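Local coordinates for YerB protein (Bacillus subtilis, PDB 2PSB) that is a putative membrane lipoprotein of unknown function that interacts with the DNA helicase PcrA, at residues Asn166-Gln171 and Leu286-Gly291. Residues are numbered along the deposited sequence; the frame is centred on the assembly and turned at random.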
loop_
_atom_site.group_PDB
_atom_site.type_symbol
_atom_site.label_atom_id
_atom_site.label_comp_id
_atom_site.label_asym_id
_atom_site.label_seq_id
_atom_site.Cartn_x
_atom_site.Cartn_y
_atom_site.Cartn_z
ATOM N N ASN A 166 -8.254 -2.205 15.201
ATOM C CA ASN A 166 -9.098 -1.024 15.335
ATOM C C ASN A 166 -9.410 -0.493 13.940
ATOM O O ASN A 166 -8.503 -0.206 13.151
ATOM C CB ASN A 166 -8.404 0.054 16.173
ATOM C CG ASN A 166 -9.371 1.130 16.651
ATOM O OD1 ASN A 166 -10.365 0.829 17.318
ATOM N ND2 ASN A 166 -9.093 2.387 16.307
ATOM N N PRO A 167 -10.703 -0.366 13.615
ATOM C CA PRO A 167 -11.153 0.122 12.307
ATOM C C PRO A 167 -10.793 1.562 11.990
ATOM O O PRO A 167 -10.504 2.360 12.882
ATOM C CB PRO A 167 -12.663 -0.074 12.371
ATOM C CG PRO A 167 -12.962 0.151 13.813
ATOM C CD PRO A 167 -11.853 -0.623 14.500
ATOM N N LEU A 168 -10.806 1.880 10.703
ATOM C CA LEU A 168 -10.547 3.231 10.258
ATOM C C LEU A 168 -11.851 3.997 10.440
ATOM O O LEU A 168 -12.859 3.430 10.867
ATOM C CB LEU A 168 -10.132 3.242 8.783
ATOM C CG LEU A 168 -8.658 2.967 8.472
ATOM C CD1 LEU A 168 -8.100 1.892 9.386
ATOM C CD2 LEU A 168 -8.542 2.561 7.012
ATOM N N LEU A 169 -11.821 5.283 10.124
ATOM C CA LEU A 169 -12.988 6.131 10.250
ATOM C C LEU A 169 -13.619 6.291 8.878
ATOM O O LEU A 169 -12.968 6.757 7.936
ATOM C CB LEU A 169 -12.594 7.504 10.799
ATOM C CG LEU A 169 -13.733 8.500 11.035
ATOM C CD1 LEU A 169 -14.639 7.979 12.146
ATOM C CD2 LEU A 169 -13.165 9.872 11.403
ATOM N N PHE A 170 -14.890 5.916 8.777
ATOM C CA PHE A 170 -15.627 5.993 7.519
ATOM C C PHE A 170 -16.850 6.894 7.637
ATOM O O PHE A 170 -17.328 7.161 8.743
ATOM C CB PHE A 170 -16.058 4.588 7.093
ATOM C CG PHE A 170 -14.912 3.704 6.701
ATOM C CD1 PHE A 170 -14.282 3.869 5.471
ATOM C CD2 PHE A 170 -14.423 2.742 7.578
ATOM C CE1 PHE A 170 -13.178 3.092 5.119
ATOM C CE2 PHE A 170 -13.319 1.957 7.235
ATOM C CZ PHE A 170 -12.696 2.134 6.007
ATOM N N GLN A 171 -17.351 7.362 6.499
ATOM C CA GLN A 171 -18.525 8.223 6.488
ATOM C C GLN A 171 -19.791 7.471 6.074
ATOM O O GLN A 171 -19.761 6.265 5.823
ATOM C CB GLN A 171 -18.304 9.414 5.555
ATOM C CG GLN A 171 -17.968 9.034 4.135
ATOM C CD GLN A 171 -18.102 10.199 3.184
ATOM O OE1 GLN A 171 -19.183 10.766 3.033
ATOM N NE2 GLN A 171 -17.005 10.566 2.536
ATOM N N LEU A 286 -10.659 13.519 9.000
ATOM C CA LEU A 286 -11.515 13.457 7.831
ATOM C C LEU A 286 -11.798 11.964 7.652
ATOM O O LEU A 286 -10.885 11.150 7.728
ATOM C CB LEU A 286 -10.782 14.005 6.610
ATOM C CG LEU A 286 -10.679 15.529 6.587
ATOM C CD1 LEU A 286 -9.677 15.968 5.534
ATOM C CD2 LEU A 286 -12.058 16.117 6.317
ATOM N N PRO A 287 -13.070 11.581 7.453
ATOM C CA PRO A 287 -13.356 10.152 7.275
ATOM C C PRO A 287 -13.129 9.681 5.829
ATOM O O PRO A 287 -12.975 10.495 4.920
ATOM C CB PRO A 287 -14.821 10.053 7.685
ATOM C CG PRO A 287 -15.377 11.327 7.162
ATOM C CD PRO A 287 -14.321 12.354 7.568
ATOM N N PHE A 288 -13.104 8.364 5.635
ATOM C CA PHE A 288 -12.940 7.776 4.303
ATOM C C PHE A 288 -14.290 7.225 3.871
ATOM O O PHE A 288 -15.143 6.907 4.711
ATOM C CB PHE A 288 -11.964 6.587 4.293
ATOM C CG PHE A 288 -10.520 6.953 4.480
ATOM C CD1 PHE A 288 -9.972 8.081 3.871
ATOM C CD2 PHE A 288 -9.688 6.134 5.238
ATOM C CE1 PHE A 288 -8.605 8.383 4.020
ATOM C CE2 PHE A 288 -8.325 6.427 5.390
ATOM C CZ PHE A 288 -7.784 7.550 4.781
ATOM N N VAL A 289 -14.466 7.109 2.557
ATOM C CA VAL A 289 -15.674 6.546 1.959
ATOM C C VAL A 289 -15.507 5.028 2.039
ATOM O O VAL A 289 -14.445 4.506 1.724
ATOM C CB VAL A 289 -15.782 6.922 0.451
ATOM C CG1 VAL A 289 -16.797 6.019 -0.242
ATOM C CG2 VAL A 289 -16.167 8.394 0.291
ATOM N N PRO A 290 -16.554 4.295 2.442
ATOM C CA PRO A 290 -16.386 2.836 2.511
ATOM C C PRO A 290 -15.808 2.250 1.209
ATOM O O PRO A 290 -16.250 2.593 0.115
ATOM C CB PRO A 290 -17.801 2.337 2.790
ATOM C CG PRO A 290 -18.421 3.463 3.557
ATOM C CD PRO A 290 -17.918 4.697 2.833
ATOM N N GLY A 291 -14.807 1.379 1.329
ATOM C CA GLY A 291 -14.212 0.780 0.144
ATOM C C GLY A 291 -12.694 0.762 0.163
ATOM O O GLY A 291 -12.075 0.893 1.216
#
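Phe170 lies against the backbone of Phe288, their CA atoms 4.6 Å apart, and two hydrogen bonds on either side of Phe170 join the loops. Phe288 N donates to Leu169 O at 2.8 Å, nearly straight at 166°. Gln171 N reaches Phe288 O at 2.9 Å, and this second bond is more bent. The same carbonyl O also receives a CA-H...O contact from Phe170 CA and has Phe170 CD1 at the ring edge, 3.2 Å away, so this is the tight part of the contact. Phe170 CG stands beside its own backbone N, anti to the carbonyl carbon (chi1 -68°). In the ring, Phe170 CE1 is 3.8 Å from Phe288 CB, while Pro290 CA approaches obliquely. An alanine at Phe170 would probably open a gap beside Phe288 CB and Pro290 CA, where ring atoms CD1 and CE1 now pack. The buried side chain of Phe288 also touches Phe232 and Leu259, and Leu168 CD2 comes to the edge of its ring, 4.2 Å from Phe288 CD2. Gln171 NE2 makes a close polar-to-methyl approach, 3.2 Å from Val289 CG2, which is not a hydrogen bond. The solvent side is at exposed Leu169, whose side chain meets Pro287 CB through apolar contact alone. With segment directions 96° apart, this is an isolated beta bridge between crossing loops, joining the loop after helix 147-157 to the loop between strands 284-285 and 293-298 of the DUF3048 C-terminal region.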